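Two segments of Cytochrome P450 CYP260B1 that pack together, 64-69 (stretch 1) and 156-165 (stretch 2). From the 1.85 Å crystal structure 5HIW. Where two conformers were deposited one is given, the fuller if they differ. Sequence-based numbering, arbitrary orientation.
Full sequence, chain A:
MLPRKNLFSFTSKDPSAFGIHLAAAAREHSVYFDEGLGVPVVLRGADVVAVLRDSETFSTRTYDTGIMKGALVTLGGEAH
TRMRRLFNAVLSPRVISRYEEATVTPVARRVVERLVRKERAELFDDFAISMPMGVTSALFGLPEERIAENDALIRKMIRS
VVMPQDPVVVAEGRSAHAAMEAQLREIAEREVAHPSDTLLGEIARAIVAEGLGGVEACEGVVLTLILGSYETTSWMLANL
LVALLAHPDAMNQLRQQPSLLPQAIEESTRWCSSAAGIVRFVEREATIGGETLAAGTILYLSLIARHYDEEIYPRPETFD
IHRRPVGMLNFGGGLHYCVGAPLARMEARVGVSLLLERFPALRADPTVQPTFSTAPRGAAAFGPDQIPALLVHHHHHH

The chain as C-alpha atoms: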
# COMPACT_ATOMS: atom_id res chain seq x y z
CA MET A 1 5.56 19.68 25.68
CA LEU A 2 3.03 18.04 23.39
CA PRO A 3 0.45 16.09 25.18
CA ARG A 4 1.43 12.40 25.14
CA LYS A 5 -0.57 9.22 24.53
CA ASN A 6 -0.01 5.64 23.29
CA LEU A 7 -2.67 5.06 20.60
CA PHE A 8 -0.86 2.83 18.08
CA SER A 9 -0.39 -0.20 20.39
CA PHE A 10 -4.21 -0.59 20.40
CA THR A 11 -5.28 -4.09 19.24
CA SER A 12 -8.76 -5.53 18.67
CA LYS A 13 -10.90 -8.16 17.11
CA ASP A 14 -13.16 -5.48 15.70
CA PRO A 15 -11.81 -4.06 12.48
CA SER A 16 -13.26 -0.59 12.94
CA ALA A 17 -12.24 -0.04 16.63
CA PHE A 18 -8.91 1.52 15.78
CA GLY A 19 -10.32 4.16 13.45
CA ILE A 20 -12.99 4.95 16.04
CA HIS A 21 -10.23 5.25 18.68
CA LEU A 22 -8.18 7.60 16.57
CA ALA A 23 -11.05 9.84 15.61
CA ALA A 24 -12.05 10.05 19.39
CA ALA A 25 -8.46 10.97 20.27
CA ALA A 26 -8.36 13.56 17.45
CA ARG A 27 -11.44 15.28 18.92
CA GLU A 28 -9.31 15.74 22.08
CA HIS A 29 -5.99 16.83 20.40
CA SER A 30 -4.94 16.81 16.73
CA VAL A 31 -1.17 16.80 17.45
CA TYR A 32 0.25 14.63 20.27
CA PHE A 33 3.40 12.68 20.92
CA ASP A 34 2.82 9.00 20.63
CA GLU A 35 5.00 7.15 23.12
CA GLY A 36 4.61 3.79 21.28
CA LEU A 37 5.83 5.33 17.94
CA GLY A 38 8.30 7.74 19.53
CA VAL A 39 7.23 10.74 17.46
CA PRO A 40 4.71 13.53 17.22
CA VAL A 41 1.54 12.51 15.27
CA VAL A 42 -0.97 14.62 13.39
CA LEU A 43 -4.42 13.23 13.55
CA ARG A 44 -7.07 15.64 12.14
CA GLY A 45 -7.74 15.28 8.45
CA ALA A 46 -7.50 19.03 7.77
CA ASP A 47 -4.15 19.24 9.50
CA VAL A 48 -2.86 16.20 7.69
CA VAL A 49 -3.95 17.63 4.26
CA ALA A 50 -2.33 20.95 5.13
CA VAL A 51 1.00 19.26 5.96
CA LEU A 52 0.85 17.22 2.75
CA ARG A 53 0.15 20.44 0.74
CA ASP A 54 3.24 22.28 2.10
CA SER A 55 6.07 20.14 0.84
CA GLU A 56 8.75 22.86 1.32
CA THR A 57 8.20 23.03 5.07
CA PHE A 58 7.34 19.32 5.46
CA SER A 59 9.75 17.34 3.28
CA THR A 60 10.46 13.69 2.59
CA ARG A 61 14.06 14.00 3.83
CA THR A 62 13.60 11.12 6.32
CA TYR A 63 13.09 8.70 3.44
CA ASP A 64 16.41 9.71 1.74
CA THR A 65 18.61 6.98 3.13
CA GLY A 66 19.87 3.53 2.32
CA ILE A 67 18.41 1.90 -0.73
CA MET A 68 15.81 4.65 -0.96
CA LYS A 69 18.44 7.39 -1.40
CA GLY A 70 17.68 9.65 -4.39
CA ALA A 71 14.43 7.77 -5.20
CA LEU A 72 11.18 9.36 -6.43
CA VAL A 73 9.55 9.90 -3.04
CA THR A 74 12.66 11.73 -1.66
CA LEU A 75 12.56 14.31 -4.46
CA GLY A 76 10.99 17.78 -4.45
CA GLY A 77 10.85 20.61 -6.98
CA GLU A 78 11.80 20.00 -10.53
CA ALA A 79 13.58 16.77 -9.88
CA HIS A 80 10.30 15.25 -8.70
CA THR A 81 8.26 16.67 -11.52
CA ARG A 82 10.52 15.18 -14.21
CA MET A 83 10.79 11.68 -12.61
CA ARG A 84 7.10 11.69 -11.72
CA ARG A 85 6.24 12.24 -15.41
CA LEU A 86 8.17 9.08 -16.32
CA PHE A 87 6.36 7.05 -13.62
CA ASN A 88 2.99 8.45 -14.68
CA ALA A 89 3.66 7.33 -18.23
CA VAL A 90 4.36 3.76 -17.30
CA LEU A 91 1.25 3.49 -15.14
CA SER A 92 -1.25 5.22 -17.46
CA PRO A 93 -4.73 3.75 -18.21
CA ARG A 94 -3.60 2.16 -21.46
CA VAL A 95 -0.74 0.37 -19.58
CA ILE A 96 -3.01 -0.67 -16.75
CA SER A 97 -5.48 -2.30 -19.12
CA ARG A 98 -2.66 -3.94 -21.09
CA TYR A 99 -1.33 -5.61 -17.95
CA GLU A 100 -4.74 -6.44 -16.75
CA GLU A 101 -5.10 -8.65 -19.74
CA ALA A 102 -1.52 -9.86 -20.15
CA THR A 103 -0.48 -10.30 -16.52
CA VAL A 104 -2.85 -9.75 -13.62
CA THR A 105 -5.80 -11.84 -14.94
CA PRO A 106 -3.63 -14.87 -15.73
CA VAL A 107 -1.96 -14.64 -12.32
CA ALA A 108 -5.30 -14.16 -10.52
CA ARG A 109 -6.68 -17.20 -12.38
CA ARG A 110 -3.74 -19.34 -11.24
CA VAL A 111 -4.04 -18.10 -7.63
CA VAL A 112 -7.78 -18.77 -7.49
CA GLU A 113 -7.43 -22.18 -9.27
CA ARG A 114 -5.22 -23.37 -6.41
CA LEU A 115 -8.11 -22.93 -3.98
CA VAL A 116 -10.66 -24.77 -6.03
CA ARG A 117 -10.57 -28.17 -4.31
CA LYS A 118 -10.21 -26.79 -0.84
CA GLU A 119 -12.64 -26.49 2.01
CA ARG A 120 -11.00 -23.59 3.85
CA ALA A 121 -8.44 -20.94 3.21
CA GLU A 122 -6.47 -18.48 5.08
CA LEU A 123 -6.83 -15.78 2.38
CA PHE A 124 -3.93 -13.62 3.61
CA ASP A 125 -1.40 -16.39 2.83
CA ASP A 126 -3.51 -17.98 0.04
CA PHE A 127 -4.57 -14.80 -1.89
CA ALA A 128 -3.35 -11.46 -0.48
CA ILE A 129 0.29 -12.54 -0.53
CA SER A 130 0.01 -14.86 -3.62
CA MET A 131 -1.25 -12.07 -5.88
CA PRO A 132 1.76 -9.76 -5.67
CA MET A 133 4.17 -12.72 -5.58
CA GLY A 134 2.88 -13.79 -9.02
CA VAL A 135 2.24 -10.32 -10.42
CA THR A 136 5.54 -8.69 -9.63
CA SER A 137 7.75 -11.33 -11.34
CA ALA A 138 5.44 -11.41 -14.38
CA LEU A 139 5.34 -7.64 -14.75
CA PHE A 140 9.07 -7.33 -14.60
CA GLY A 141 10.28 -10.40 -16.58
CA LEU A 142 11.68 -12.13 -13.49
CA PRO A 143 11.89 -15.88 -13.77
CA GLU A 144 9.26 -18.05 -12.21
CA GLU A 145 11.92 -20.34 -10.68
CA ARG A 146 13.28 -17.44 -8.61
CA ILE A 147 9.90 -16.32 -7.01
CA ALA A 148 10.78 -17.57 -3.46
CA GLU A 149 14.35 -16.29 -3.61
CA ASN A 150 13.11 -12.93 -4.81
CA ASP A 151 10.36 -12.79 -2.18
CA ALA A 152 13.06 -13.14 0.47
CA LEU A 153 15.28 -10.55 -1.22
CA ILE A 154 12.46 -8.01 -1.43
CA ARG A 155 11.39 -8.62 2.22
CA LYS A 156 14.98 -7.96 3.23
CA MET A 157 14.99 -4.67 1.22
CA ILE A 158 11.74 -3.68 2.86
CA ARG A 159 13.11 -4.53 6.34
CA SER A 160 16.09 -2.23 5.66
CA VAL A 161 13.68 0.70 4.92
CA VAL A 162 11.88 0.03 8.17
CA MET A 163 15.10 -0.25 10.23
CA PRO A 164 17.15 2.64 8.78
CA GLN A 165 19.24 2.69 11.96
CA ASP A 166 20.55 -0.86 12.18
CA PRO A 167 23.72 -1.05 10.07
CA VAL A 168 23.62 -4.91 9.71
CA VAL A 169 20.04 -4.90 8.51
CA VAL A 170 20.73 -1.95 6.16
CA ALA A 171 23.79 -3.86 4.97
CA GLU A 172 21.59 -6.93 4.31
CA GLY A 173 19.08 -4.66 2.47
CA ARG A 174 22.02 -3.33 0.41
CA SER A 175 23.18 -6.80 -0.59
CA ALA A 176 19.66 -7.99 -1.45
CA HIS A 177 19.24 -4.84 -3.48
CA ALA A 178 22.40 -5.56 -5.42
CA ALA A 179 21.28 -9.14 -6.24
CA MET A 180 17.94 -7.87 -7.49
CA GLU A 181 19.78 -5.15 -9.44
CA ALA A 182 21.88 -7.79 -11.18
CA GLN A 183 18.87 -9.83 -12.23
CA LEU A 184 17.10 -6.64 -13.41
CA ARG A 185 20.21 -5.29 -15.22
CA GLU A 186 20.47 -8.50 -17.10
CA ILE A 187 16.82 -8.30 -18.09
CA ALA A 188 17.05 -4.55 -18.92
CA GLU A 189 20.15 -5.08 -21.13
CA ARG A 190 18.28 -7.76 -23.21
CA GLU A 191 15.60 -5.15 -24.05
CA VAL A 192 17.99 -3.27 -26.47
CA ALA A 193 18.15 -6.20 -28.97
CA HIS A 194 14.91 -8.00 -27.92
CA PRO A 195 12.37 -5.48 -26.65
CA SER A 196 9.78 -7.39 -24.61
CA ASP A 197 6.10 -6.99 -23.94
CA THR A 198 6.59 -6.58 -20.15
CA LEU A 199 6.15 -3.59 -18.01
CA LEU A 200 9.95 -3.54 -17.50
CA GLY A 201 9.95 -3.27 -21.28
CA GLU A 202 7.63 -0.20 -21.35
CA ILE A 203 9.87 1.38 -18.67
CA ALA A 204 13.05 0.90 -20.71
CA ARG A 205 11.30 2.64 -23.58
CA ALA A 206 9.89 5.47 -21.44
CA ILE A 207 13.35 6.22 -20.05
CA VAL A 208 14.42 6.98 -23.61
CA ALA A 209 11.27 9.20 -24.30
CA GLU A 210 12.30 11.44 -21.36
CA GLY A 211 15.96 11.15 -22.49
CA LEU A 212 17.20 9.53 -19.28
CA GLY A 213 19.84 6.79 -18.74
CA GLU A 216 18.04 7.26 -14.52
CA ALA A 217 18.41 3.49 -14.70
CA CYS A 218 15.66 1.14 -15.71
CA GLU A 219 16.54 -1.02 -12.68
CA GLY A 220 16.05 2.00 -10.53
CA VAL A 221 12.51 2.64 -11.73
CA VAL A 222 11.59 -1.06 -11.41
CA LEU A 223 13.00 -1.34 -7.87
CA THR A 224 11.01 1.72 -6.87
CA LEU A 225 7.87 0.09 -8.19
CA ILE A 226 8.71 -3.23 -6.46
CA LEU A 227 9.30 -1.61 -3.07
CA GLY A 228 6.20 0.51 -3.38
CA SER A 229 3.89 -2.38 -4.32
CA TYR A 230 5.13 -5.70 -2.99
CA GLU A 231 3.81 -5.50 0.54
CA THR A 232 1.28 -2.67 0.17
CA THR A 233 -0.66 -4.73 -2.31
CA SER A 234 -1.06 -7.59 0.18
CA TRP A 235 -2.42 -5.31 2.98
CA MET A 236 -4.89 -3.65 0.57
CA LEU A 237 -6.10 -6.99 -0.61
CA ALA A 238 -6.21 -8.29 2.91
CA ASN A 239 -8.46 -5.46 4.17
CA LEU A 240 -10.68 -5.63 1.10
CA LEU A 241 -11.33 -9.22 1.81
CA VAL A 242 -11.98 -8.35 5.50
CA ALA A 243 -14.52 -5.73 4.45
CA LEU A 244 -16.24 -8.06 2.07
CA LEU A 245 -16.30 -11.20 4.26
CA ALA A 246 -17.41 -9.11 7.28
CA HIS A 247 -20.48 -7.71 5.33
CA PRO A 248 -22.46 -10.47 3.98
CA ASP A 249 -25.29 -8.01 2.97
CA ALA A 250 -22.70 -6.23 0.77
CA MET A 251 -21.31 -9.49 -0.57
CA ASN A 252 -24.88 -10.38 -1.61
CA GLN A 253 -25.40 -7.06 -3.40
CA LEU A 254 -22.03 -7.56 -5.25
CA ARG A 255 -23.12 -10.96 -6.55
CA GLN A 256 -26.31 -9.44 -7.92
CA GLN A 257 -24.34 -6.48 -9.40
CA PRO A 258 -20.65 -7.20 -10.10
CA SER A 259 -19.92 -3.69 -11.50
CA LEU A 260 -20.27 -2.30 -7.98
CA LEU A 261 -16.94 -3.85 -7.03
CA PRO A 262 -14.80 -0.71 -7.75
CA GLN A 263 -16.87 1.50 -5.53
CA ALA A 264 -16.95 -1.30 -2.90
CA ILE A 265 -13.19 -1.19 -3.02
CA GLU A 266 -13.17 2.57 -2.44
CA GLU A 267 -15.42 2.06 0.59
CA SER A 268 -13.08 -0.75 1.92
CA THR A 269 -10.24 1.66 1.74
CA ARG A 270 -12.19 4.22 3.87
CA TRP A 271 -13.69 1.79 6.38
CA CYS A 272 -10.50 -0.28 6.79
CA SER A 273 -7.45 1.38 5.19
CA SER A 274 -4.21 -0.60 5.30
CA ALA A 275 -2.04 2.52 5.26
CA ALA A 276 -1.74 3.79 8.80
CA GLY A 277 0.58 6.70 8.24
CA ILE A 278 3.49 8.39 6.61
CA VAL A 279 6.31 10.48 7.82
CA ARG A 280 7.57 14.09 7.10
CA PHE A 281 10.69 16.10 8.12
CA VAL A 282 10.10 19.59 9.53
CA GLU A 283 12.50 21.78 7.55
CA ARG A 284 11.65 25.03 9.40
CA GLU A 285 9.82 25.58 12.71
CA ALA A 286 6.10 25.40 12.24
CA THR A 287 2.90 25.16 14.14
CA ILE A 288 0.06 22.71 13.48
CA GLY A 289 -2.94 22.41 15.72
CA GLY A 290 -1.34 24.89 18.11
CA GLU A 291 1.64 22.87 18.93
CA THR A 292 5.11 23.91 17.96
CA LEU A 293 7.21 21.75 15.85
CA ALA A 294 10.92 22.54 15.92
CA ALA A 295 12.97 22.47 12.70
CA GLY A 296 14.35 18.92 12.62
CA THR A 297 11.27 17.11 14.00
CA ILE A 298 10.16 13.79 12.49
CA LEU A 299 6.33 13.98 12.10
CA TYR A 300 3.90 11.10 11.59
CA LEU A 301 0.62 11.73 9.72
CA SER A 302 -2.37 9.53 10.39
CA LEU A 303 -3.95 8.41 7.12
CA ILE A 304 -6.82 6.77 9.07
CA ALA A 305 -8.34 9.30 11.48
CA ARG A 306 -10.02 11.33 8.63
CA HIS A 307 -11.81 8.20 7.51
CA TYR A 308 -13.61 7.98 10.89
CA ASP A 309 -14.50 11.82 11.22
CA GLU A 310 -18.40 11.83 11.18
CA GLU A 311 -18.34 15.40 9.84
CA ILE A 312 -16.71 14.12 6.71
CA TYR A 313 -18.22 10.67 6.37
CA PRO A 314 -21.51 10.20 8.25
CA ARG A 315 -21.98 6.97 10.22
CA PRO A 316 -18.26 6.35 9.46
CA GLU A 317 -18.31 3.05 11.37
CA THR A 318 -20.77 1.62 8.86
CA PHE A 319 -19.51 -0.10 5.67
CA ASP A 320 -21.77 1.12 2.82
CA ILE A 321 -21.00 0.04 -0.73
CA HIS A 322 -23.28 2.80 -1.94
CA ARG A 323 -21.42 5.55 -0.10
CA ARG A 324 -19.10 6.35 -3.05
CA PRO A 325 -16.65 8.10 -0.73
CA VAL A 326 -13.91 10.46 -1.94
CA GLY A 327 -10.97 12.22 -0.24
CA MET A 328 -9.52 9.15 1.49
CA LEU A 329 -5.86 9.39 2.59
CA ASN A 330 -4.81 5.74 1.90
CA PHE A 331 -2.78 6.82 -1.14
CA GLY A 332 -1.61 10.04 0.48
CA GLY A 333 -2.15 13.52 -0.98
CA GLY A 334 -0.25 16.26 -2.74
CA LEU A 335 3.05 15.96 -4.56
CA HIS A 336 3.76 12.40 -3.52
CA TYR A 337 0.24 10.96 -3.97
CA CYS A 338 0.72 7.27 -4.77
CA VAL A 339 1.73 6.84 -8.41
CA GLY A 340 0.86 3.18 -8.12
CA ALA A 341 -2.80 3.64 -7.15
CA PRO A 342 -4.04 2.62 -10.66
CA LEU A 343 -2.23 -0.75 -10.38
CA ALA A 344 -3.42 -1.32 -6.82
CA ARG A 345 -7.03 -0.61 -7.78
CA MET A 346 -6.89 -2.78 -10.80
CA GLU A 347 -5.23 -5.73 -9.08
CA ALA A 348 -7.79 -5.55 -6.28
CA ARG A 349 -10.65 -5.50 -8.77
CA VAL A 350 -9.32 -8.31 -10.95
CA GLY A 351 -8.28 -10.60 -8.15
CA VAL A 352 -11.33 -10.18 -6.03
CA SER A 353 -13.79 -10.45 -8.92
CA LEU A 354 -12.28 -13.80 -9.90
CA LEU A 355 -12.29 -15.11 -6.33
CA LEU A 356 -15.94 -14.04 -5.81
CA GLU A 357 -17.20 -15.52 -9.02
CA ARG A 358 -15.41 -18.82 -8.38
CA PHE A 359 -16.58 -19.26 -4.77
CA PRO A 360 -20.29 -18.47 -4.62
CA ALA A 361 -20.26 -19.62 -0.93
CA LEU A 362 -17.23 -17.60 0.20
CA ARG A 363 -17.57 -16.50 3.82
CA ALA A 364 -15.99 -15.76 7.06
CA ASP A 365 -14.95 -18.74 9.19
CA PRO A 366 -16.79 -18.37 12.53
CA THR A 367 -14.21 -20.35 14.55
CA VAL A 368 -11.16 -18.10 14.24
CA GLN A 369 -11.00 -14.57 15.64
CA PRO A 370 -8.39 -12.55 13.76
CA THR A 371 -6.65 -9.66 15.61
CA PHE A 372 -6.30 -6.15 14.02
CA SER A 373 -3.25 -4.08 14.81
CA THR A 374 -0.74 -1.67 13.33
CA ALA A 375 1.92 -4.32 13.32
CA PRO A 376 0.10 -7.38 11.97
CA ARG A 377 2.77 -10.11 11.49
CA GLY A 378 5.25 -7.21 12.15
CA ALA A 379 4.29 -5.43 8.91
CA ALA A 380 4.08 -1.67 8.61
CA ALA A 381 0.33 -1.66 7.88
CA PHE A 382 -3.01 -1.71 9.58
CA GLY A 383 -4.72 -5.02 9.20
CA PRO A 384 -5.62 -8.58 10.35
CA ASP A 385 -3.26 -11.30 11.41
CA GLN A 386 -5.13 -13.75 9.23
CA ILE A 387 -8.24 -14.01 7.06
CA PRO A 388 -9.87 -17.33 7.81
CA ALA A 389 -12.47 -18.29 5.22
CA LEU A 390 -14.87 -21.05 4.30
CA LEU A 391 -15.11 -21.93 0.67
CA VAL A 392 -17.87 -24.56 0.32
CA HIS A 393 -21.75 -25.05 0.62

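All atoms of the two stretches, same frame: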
# COMPACT_ATOMS: atom_id res chain seq x y z
N ASP A 64 15.22 9.63 2.65
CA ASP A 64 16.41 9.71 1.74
C ASP A 64 17.67 9.10 2.36
O ASP A 64 18.63 9.80 2.72
CB ASP A 64 16.64 11.17 1.39
CG ASP A 64 17.46 11.37 0.15
OD1 ASP A 64 17.76 10.42 -0.58
OD2 ASP A 64 17.75 12.55 -0.16
N THR A 65 17.64 7.77 2.43
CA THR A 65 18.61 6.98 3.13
C THR A 65 18.59 5.55 2.59
O THR A 65 17.58 5.03 2.05
CB THR A 65 18.36 6.99 4.65
OG1 THR A 65 19.46 6.37 5.31
CG2 THR A 65 17.11 6.19 5.00
N GLY A 66 19.74 4.90 2.73
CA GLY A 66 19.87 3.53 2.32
C GLY A 66 19.48 3.36 0.90
O GLY A 66 19.81 4.21 0.07
N ILE A 67 18.73 2.29 0.63
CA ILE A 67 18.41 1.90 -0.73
C ILE A 67 17.35 2.82 -1.31
O ILE A 67 17.12 2.77 -2.51
CB ILE A 67 17.90 0.45 -0.85
CG1 ILE A 67 16.47 0.29 -0.26
CG2 ILE A 67 18.83 -0.55 -0.19
CD1 ILE A 67 16.05 -1.17 -0.15
N MET A 68 16.75 3.64 -0.48
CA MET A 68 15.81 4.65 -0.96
C MET A 68 16.48 5.97 -1.34
O MET A 68 15.77 6.91 -1.80
CB MET A 68 14.76 4.95 0.10
CG MET A 68 13.90 3.76 0.51
SD MET A 68 12.82 3.34 -0.86
CE MET A 68 11.75 4.81 -0.77
N LYS A 69 17.79 6.08 -1.17
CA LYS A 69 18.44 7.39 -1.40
C LYS A 69 18.26 7.86 -2.85
O LYS A 69 18.51 7.12 -3.79
CB LYS A 69 19.93 7.36 -1.01
CG LYS A 69 20.52 8.78 -0.85
CD LYS A 69 21.87 8.81 -0.14
CE LYS A 69 23.03 8.54 -1.09
NZ LYS A 69 24.29 8.11 -0.40
N LYS A 156 13.78 -8.48 2.60
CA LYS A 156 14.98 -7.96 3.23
C LYS A 156 15.16 -6.48 2.88
O LYS A 156 15.54 -5.70 3.78
CB LYS A 156 16.24 -8.72 2.84
CG LYS A 156 16.44 -10.06 3.52
CD LYS A 156 17.78 -10.71 3.22
CE LYS A 156 17.74 -11.70 2.07
NZ LYS A 156 19.14 -12.24 1.96
N MET A 157 14.98 -6.12 1.59
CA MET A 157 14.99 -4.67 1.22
C MET A 157 14.01 -3.85 2.03
O MET A 157 14.36 -2.81 2.59
CB MET A 157 14.78 -4.48 -0.26
CG MET A 157 15.87 -5.14 -1.07
SD MET A 157 15.77 -4.54 -2.76
CE MET A 157 14.45 -5.54 -3.35
N ILE A 158 12.79 -4.34 2.15
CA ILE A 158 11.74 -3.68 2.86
C ILE A 158 12.11 -3.55 4.35
O ILE A 158 12.01 -2.51 4.92
CB ILE A 158 10.38 -4.39 2.61
CG1 ILE A 158 9.93 -4.13 1.18
CG2 ILE A 158 9.30 -3.87 3.57
CD1 ILE A 158 8.57 -4.74 0.78
N ARG A 159 12.60 -4.61 4.96
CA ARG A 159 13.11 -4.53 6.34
C ARG A 159 14.14 -3.40 6.53
O ARG A 159 14.10 -2.68 7.55
CB ARG A 159 13.69 -5.88 6.78
CG ARG A 159 14.13 -5.97 8.24
CD ARG A 159 14.22 -7.45 8.69
NE ARG A 159 15.08 -7.73 9.86
CZ ARG A 159 14.73 -7.64 11.15
NH1 ARG A 159 13.50 -7.25 11.53
NH2 ARG A 159 15.64 -7.94 12.07
N SER A 160 15.03 -3.22 5.55
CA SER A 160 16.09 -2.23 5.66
C SER A 160 15.53 -0.79 5.64
O SER A 160 16.17 0.14 6.15
CB SER A 160 17.20 -2.42 4.61
OG SER A 160 16.79 -2.09 3.24
N VAL A 161 14.37 -0.61 5.03
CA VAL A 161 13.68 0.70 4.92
C VAL A 161 12.88 1.00 6.17
O VAL A 161 12.56 2.15 6.48
CB VAL A 161 12.67 0.72 3.76
CG1 VAL A 161 11.89 2.03 3.74
CG2 VAL A 161 13.41 0.51 2.44
N VAL A 162 12.49 -0.06 6.85
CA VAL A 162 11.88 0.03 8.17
C VAL A 162 12.91 0.16 9.31
O VAL A 162 12.58 0.65 10.36
CB VAL A 162 11.04 -1.26 8.32
CG1 VAL A 162 10.71 -1.56 9.77
CG2 VAL A 162 9.82 -1.14 7.43
N MET A 163 14.14 -0.31 9.14
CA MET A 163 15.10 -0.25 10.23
C MET A 163 16.33 0.54 9.76
O MET A 163 17.48 0.03 9.73
CB MET A 163 15.32 -1.67 10.77
CG MET A 163 13.94 -2.32 10.97
SD MET A 163 13.71 -3.91 11.79
CE MET A 163 11.96 -4.18 11.54
N PRO A 164 16.09 1.81 9.37
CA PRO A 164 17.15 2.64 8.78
C PRO A 164 18.36 2.74 9.66
O PRO A 164 19.43 3.04 9.15
CB PRO A 164 16.51 4.04 8.68
CG PRO A 164 15.29 3.97 9.52
CD PRO A 164 14.83 2.56 9.50
N GLN A 165 18.17 2.53 10.97
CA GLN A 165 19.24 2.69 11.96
C GLN A 165 20.24 1.56 11.85
O GLN A 165 21.42 1.78 11.64
CB GLN A 165 18.68 2.73 13.39
CG GLN A 165 17.43 3.59 13.60
CD GLN A 165 17.48 4.93 12.86
OE1 GLN A 165 16.44 5.45 12.43
NE2 GLN A 165 18.67 5.50 12.71
O HOH W 1 19.40 3.72 5.91
O HOH W 2 18.09 0.59 2.96

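The contact centres on Ile67, whose CA-to-CB bond points toward the second stretch. With chi1 in p and chi2 in t, it carries CD1 to 3.5 Å from CB of Met157 and 4.1 Å from CG2 of Val161. These two helix residues lie one turn apart, so the one terminal methyl, CD1, can meet both, and an isoleucine offers them an apolar end with no polar group to satisfy. Met157 meets Ile67 near the base of its side chain, while its end leads away. Val161 has a second apolar neighbour in Met68, whose CG lies 3.8 Å from Val161 CG2; the chi angles of Met68 are all in m, and the contact is made by the CG methylene, an apolar group that suits a valine methyl.

Ser160 marks the passage to polar ground. Its OG approaches Ile67 CD1 at 3.6 Å, yet the hydroxyl is satisfied within its own helix, donating to Met157 O (OG to O, 2.6 Å). Ser160 OG also accepts from a water whose O lies 3.0 Å away; that water in turn accepts from Ile67 N, at 3.0 Å from its O.

No direct hydrogen bond joins the stretches. At the edge, Thr65 CG2 touches Pro164 CB at 4.3 Å, while the O of a second water lies 2.7 Å from Thr65 OG1 and donates a weak bond to Pro164 O at 3.3 Å. Threonine suits this exposed margin, offering both a methyl and a hydroxyl.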